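Aminopeptidase C (Lactobacillus rhamnosus, PDB 4K7C) is a cysteine peptidase of the papain-like clan that probably removes amino acids from the N-termini of peptides. Local coordinates at residues A[97-102]-A[219-223]; A[135-139]-A[169-173]; A[302-306]-A[378-382]. All blocks are in the same frame, centred on the assembly; numbering follows the deposited sequence. Where two conformers were deposited one is given.

Contact 1. Residues A[97-102]-A[219-223]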
# COMPACT_ATOMS: atom_id res chain seq x y z
N ASN A 97 -29.30 -9.07 -1.77
CA ASN A 97 -29.33 -9.27 -3.18
C ASN A 97 -30.75 -9.78 -3.58
O ASN A 97 -31.24 -9.37 -4.61
CB ASN A 97 -28.28 -10.20 -3.62
CG ASN A 97 -28.10 -10.20 -5.12
OD1 ASN A 97 -28.50 -9.24 -5.82
ND2 ASN A 97 -27.45 -11.20 -5.62
N TYR A 98 -31.35 -10.63 -2.76
CA TYR A 98 -32.69 -11.19 -2.99
C TYR A 98 -33.70 -10.06 -3.20
O TYR A 98 -34.39 -10.05 -4.22
CB TYR A 98 -33.10 -12.19 -1.89
CG TYR A 98 -34.38 -12.96 -2.21
CD1 TYR A 98 -34.40 -14.06 -3.07
CD2 TYR A 98 -35.57 -12.52 -1.67
CE1 TYR A 98 -35.60 -14.73 -3.35
CE2 TYR A 98 -36.78 -13.16 -2.00
CZ TYR A 98 -36.76 -14.28 -2.78
OH TYR A 98 -37.98 -14.96 -3.06
N THR A 99 -33.73 -9.09 -2.27
CA THR A 99 -34.65 -7.97 -2.39
C THR A 99 -34.26 -7.09 -3.53
O THR A 99 -35.12 -6.54 -4.22
CB THR A 99 -34.72 -7.13 -1.09
OG1 THR A 99 -33.38 -6.97 -0.54
CG2 THR A 99 -35.57 -7.80 -0.07
N PHE A 100 -32.95 -7.06 -3.88
CA PHE A 100 -32.47 -6.17 -4.94
C PHE A 100 -32.95 -6.70 -6.29
O PHE A 100 -33.40 -5.96 -7.22
CB PHE A 100 -30.95 -6.14 -4.93
CG PHE A 100 -30.31 -4.98 -5.71
CD1 PHE A 100 -30.76 -3.67 -5.61
CD2 PHE A 100 -29.15 -5.21 -6.47
CE1 PHE A 100 -30.12 -2.65 -6.24
CE2 PHE A 100 -28.48 -4.17 -7.12
CZ PHE A 100 -28.96 -2.88 -7.00
N PHE A 101 -32.86 -8.00 -6.44
CA PHE A 101 -33.35 -8.62 -7.68
C PHE A 101 -34.84 -8.26 -7.99
O PHE A 101 -35.14 -7.78 -9.05
CB PHE A 101 -33.09 -10.17 -7.63
CG PHE A 101 -33.51 -10.90 -8.93
CD1 PHE A 101 -32.61 -11.34 -9.87
CD2 PHE A 101 -34.86 -11.08 -9.19
CE1 PHE A 101 -33.05 -12.00 -11.01
CE2 PHE A 101 -35.29 -11.70 -10.34
CZ PHE A 101 -34.40 -12.10 -11.28
N TRP A 102 -35.73 -8.57 -7.03
CA TRP A 102 -37.17 -8.41 -7.18
C TRP A 102 -37.55 -6.94 -7.25
O TRP A 102 -38.40 -6.56 -8.06
CB TRP A 102 -37.87 -9.12 -6.07
CG TRP A 102 -37.72 -10.60 -6.16
CD1 TRP A 102 -37.20 -11.46 -5.23
CD2 TRP A 102 -38.11 -11.42 -7.27
NE1 TRP A 102 -37.27 -12.75 -5.69
CE2 TRP A 102 -37.82 -12.75 -6.93
CE3 TRP A 102 -38.69 -11.16 -8.50
CZ2 TRP A 102 -38.10 -13.87 -7.82
CZ3 TRP A 102 -38.94 -12.23 -9.39
CH2 TRP A 102 -38.63 -13.56 -9.05
N LEU A 219 -27.18 -10.71 -11.18
CA LEU A 219 -27.50 -10.90 -9.77
C LEU A 219 -27.68 -12.35 -9.34
O LEU A 219 -27.56 -12.61 -8.13
CB LEU A 219 -28.78 -10.13 -9.47
CG LEU A 219 -28.76 -8.61 -9.73
CD1 LEU A 219 -30.09 -8.02 -9.32
CD2 LEU A 219 -27.60 -7.91 -9.00
N GLY A 220 -27.86 -13.24 -10.31
CA GLY A 220 -28.13 -14.69 -10.07
C GLY A 220 -29.64 -15.03 -10.17
O GLY A 220 -30.52 -14.19 -10.35
N ASN A 221 -29.89 -16.32 -10.06
CA ASN A 221 -31.25 -16.83 -10.07
C ASN A 221 -31.83 -16.76 -8.67
O ASN A 221 -31.27 -17.30 -7.70
CB ASN A 221 -31.26 -18.27 -10.46
CG ASN A 221 -30.72 -18.56 -11.83
OD1 ASN A 221 -30.97 -17.84 -12.83
ND2 ASN A 221 -29.86 -19.53 -11.86
N PRO A 222 -32.98 -16.15 -8.55
CA PRO A 222 -33.61 -16.19 -7.22
C PRO A 222 -34.00 -17.56 -6.80
O PRO A 222 -34.60 -18.34 -7.60
CB PRO A 222 -34.86 -15.34 -7.40
CG PRO A 222 -34.66 -14.61 -8.64
CD PRO A 222 -33.83 -15.48 -9.55
N PRO A 223 -33.66 -17.93 -5.59
CA PRO A 223 -34.00 -19.25 -5.12
C PRO A 223 -35.53 -19.45 -4.92
O PRO A 223 -36.24 -18.53 -4.65
CB PRO A 223 -33.31 -19.32 -3.77
CG PRO A 223 -32.99 -17.92 -3.40
CD PRO A 223 -32.81 -17.18 -4.65
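L219, P222 and F101 bury the most surface here. L219 ends helix 197-219 and lies against helix 96-117. Its CD1 is 3.7 Å from F101 CA, and its CD2 is 4.0 Å from F100 CD2. The carbonyl of L219 is met as well: N97 ND2 donates a hydrogen bond to L219 O at 2.9 Å. N97 ND2 also binds P161 O, so this amide ties two chain segments to the helix. G220 then leaves the helical path with positive phi, at angles that call for glycine. This turn carries the chain along helix 96-117, one of the helices of the papain-like fold's helical part. P222 sits there over one face of the F101 ring. Its CG is 3.5 Å from the ring centroid, a CH-pi contact close to the ring normal. P222 CB also reaches W102 CZ2 at 3.6 Å. Beside it, P223 CD meets the edge of the Y98 ring, 3.8 Å from CD1. The Y98 hydroxyl bonds to Y152 O. W102 also packs on L10 of a second subunit.

Contact 2. Residues A[135-139]-A[169-173]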
# COMPACT_ATOMS: atom_id res chain seq x y z
N PRO A 135 -35.46 6.16 -14.81
CA PRO A 135 -36.41 5.04 -15.00
C PRO A 135 -36.54 4.08 -13.82
O PRO A 135 -37.66 3.73 -13.42
CB PRO A 135 -35.87 4.34 -16.27
CG PRO A 135 -35.13 5.39 -16.98
CD PRO A 135 -34.45 6.15 -15.88
N GLN A 136 -35.43 3.68 -13.25
CA GLN A 136 -35.41 3.07 -11.96
C GLN A 136 -34.15 3.50 -11.23
O GLN A 136 -33.29 4.13 -11.82
CB GLN A 136 -35.50 1.57 -12.08
CG GLN A 136 -34.41 0.98 -12.98
CD GLN A 136 -33.12 0.70 -12.22
OE1 GLN A 136 -33.10 0.10 -11.12
NE2 GLN A 136 -32.04 1.13 -12.78
N GLN A 137 -34.04 3.14 -9.97
CA GLN A 137 -32.83 3.37 -9.21
C GLN A 137 -32.76 2.38 -8.08
O GLN A 137 -33.69 1.62 -7.82
CB GLN A 137 -32.83 4.81 -8.70
CG GLN A 137 -34.00 5.18 -7.78
CD GLN A 137 -34.01 6.65 -7.37
OE1 GLN A 137 -33.15 7.07 -6.66
NE2 GLN A 137 -35.00 7.42 -7.83
N ASP A 138 -31.64 2.39 -7.37
CA ASP A 138 -31.44 1.49 -6.21
C ASP A 138 -32.33 1.77 -5.03
O ASP A 138 -32.69 0.82 -4.35
CB ASP A 138 -29.99 1.46 -5.72
CG ASP A 138 -29.02 0.75 -6.68
OD1 ASP A 138 -29.37 0.26 -7.79
OD2 ASP A 138 -27.79 0.74 -6.37
N GLY A 139 -32.63 3.05 -4.74
CA GLY A 139 -33.33 3.40 -3.56
C GLY A 139 -34.81 3.06 -3.47
O GLY A 139 -35.50 2.83 -4.50
N SER A 169 -23.36 -1.47 -8.32
CA SER A 169 -24.52 -1.51 -9.21
C SER A 169 -24.52 -0.52 -10.35
O SER A 169 -25.47 -0.49 -11.17
CB SER A 169 -25.77 -1.27 -8.41
OG SER A 169 -25.67 -0.06 -7.64
N ASN A 170 -23.48 0.32 -10.43
CA ASN A 170 -23.49 1.38 -11.46
C ASN A 170 -23.71 0.89 -12.88
O ASN A 170 -24.54 1.43 -13.60
CB ASN A 170 -22.24 2.26 -11.35
CG ASN A 170 -22.28 3.20 -10.13
N GLU A 171 -23.00 -0.15 -13.30
CA GLU A 171 -23.11 -0.66 -14.68
C GLU A 171 -24.52 -1.29 -14.96
O GLU A 171 -25.13 -1.09 -16.03
CB GLU A 171 -22.00 -1.66 -15.00
CG GLU A 171 -20.50 -1.21 -14.94
CD GLU A 171 -19.39 -2.37 -14.50
OE1 GLU A 171 -19.34 -3.57 -15.03
OE2 GLU A 171 -18.48 -2.06 -13.60
N LEU A 172 -25.03 -1.99 -13.96
CA LEU A 172 -26.38 -2.55 -14.07
C LEU A 172 -27.40 -1.41 -14.20
O LEU A 172 -28.26 -1.49 -15.05
CB LEU A 172 -26.69 -3.50 -12.88
CG LEU A 172 -28.17 -3.91 -12.68
CD1 LEU A 172 -28.63 -4.65 -13.92
CD2 LEU A 172 -28.32 -4.69 -11.41
N ASN A 173 -27.34 -0.38 -13.36
CA ASN A 173 -28.31 0.71 -13.50
C ASN A 173 -28.16 1.39 -14.87
O ASN A 173 -29.18 1.71 -15.51
CB ASN A 173 -28.19 1.75 -12.40
CG ASN A 173 -28.71 1.22 -11.10
OD1 ASN A 173 -29.80 0.65 -11.07
ND2 ASN A 173 -27.94 1.32 -10.06
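S169 comes first, where helix 170-192 begins. Its hydroxyl donates a short hydrogen bond, OG to D138 OD2 at 2.6 Å. The S169 backbone also pairs with Q66, and D138 OD2 takes a further bond from G68 N. The acid thus joins the start of this helix to the chain that leads into helix 70-87. In papain-like peptidases that helix carries the nucleophilic cysteine at its N-terminal end, so the site probably lies close to the catalytic region. Further along, L172 turns its side chain to helix 197-219, where it touches L215 and L219. N173 follows one helical turn after S169, with its N bonded to S169 O at 2.9 Å. Its amide bridges two residues of 135-139. N173 ND2 donates to D138 OD1 at 2.9 Å, and N173 OD1 accepts from Q136 NE2 at 2.9 Å. Three oxygens crowd together here: N173 OD1 is 3.3 Å from both Q136 OE1 and D138 OD1. K104 NZ offsets this, with a salt bridge to D138 OD1 and a hydrogen bond to Q136 OE1.

Contact 3. Residues A[302-306]-A[378-382]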
# COMPACT_ATOMS: atom_id res chain seq x y z
N LYS A 302 -40.92 11.74 17.66
CA LYS A 302 -39.83 11.26 18.52
C LYS A 302 -40.32 10.40 19.69
O LYS A 302 -39.68 9.41 20.09
CB LYS A 302 -39.01 12.45 19.05
CG LYS A 302 -38.04 13.00 18.06
CD LYS A 302 -37.62 14.46 18.33
CE LYS A 302 -36.80 14.57 19.57
NZ LYS A 302 -36.47 15.95 19.98
N ASP A 303 -41.42 10.82 20.33
CA ASP A 303 -41.97 9.99 21.45
C ASP A 303 -42.35 8.59 21.05
O ASP A 303 -42.10 7.68 21.79
CB ASP A 303 -43.19 10.66 22.04
CG ASP A 303 -42.82 11.89 22.89
OD1 ASP A 303 -41.64 12.03 23.31
OD2 ASP A 303 -43.76 12.67 23.18
N LEU A 304 -42.89 8.41 19.82
CA LEU A 304 -43.12 7.07 19.27
C LEU A 304 -41.89 6.26 19.07
O LEU A 304 -41.84 5.09 19.42
CB LEU A 304 -43.86 7.15 17.93
CG LEU A 304 -45.26 7.79 17.97
CD1 LEU A 304 -45.77 8.08 16.64
CD2 LEU A 304 -46.27 6.92 18.71
N ALA A 305 -40.82 6.89 18.52
CA ALA A 305 -39.57 6.18 18.41
C ALA A 305 -39.02 5.71 19.72
O ALA A 305 -38.55 4.57 19.82
CB ALA A 305 -38.51 7.02 17.65
N ILE A 306 -39.01 6.59 20.74
CA ILE A 306 -38.59 6.22 22.06
C ILE A 306 -39.39 5.06 22.71
O ILE A 306 -38.85 4.17 23.29
CB ILE A 306 -38.60 7.48 22.95
CG1 ILE A 306 -37.54 8.44 22.47
CG2 ILE A 306 -38.32 7.14 24.40
CD1 ILE A 306 -37.70 9.89 22.99
N PRO A 378 -34.39 13.02 25.20
CA PRO A 378 -33.33 12.38 24.41
C PRO A 378 -32.18 13.34 24.15
O PRO A 378 -32.42 14.50 23.80
CB PRO A 378 -34.05 12.05 23.13
CG PRO A 378 -35.18 13.02 23.05
CD PRO A 378 -35.64 13.06 24.48
N THR A 379 -30.93 12.90 24.36
CA THR A 379 -29.79 13.80 23.98
C THR A 379 -29.08 13.36 22.68
O THR A 379 -28.44 14.18 22.00
CB THR A 379 -28.80 13.85 25.17
OG1 THR A 379 -28.36 12.53 25.46
CG2 THR A 379 -29.47 14.45 26.39
N LYS A 380 -29.13 12.05 22.45
CA LYS A 380 -28.45 11.40 21.37
C LYS A 380 -29.04 10.01 21.13
O LYS A 380 -29.66 9.46 22.01
CB LYS A 380 -26.92 11.31 21.56
CG LYS A 380 -26.46 10.74 22.85
CD LYS A 380 -25.01 11.07 23.18
CE LYS A 380 -24.55 10.45 24.49
NZ LYS A 380 -23.16 10.93 24.68
N TRP A 381 -28.90 9.56 19.87
CA TRP A 381 -29.54 8.37 19.35
C TRP A 381 -28.44 7.51 18.75
O TRP A 381 -27.48 8.01 18.09
CB TRP A 381 -30.49 8.74 18.23
CG TRP A 381 -31.58 9.70 18.65
CD1 TRP A 381 -31.46 11.05 18.76
CD2 TRP A 381 -32.96 9.39 18.88
NE1 TRP A 381 -32.67 11.61 19.20
CE2 TRP A 381 -33.59 10.60 19.28
CE3 TRP A 381 -33.70 8.16 18.94
CZ2 TRP A 381 -34.94 10.65 19.64
CZ3 TRP A 381 -35.04 8.23 19.24
CH2 TRP A 381 -35.64 9.45 19.61
N LYS A 382 -28.58 6.20 18.96
CA LYS A 382 -27.65 5.23 18.44
C LYS A 382 -28.15 4.72 17.10
O LYS A 382 -29.32 4.30 16.93
CB LYS A 382 -27.42 4.08 19.40
CG LYS A 382 -26.46 3.01 18.91
CD LYS A 382 -26.22 1.91 19.93
CE LYS A 382 -24.97 1.12 19.52
NZ LYS A 382 -24.89 -0.21 20.15
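The indole of W381 reaches from strand 377-384 to helix 298-310 and overlaps the side chains of I306 and A305. This is a helix packed on a beta-sheet, in what is probably the beta-rich half of the papain-like fold. The short axes of 302-306 and 378-382 come within 11.7 Å and cross at 66°. W381 covers the most surface. Its CH2 is 3.6 Å from I306 CG1, and its CZ3 is 4.0 Å from A305 CB. K302 O approaches the edge of the same ring, 4.1 Å from W381 CH2, while its helical bond with I306 N stays in place at 3.0 Å.

P378 makes the second point of contact. Its CG is 4.0 Å from I306 CD1, so I306 meets both strand residues. P378 and W381 are three residues apart and would face opposite ways in a regular strand. T379 between them has phi/psi of -104/-29, far from extended, and both side chains turn toward the helix.

The sheet neighbours are strands 364-374 and 396-400. Helix 401-407 lies beside the contact: F404 stacks on the W381 ring, and W381 NE1 bonds to D401 OD1. The amine of K302 forms salt bridges with D401 and D405. To get there the aliphatic part of K302 runs past both strand residues: its CG lies 4.2 Å from W381 CZ2, and its CE lies 4.1 Å from P378 CG.

Contacts 1 and 2 are neighbours, with centres 14 Å apart. Contact 2 is nested inside the chain loop that contact 1 closes. They touch through helix 96-117: F100 CZ is 3.3 Å from D138 OD1. L219 CD2 and L172 CD2 also meet at 4.1 Å. Together they join helices 96-117, 170-192 and 197-219, and both touch the second subunit. Contact 3 comes later in the chain, on the opposite side of its centre, on the mixed sheet. Its centre is 34 Å from contact 1 and 33 Å from contact 2. This separation fits the helical and beta-rich halves of a papain-like peptidase, which face each other across the active-site cleft.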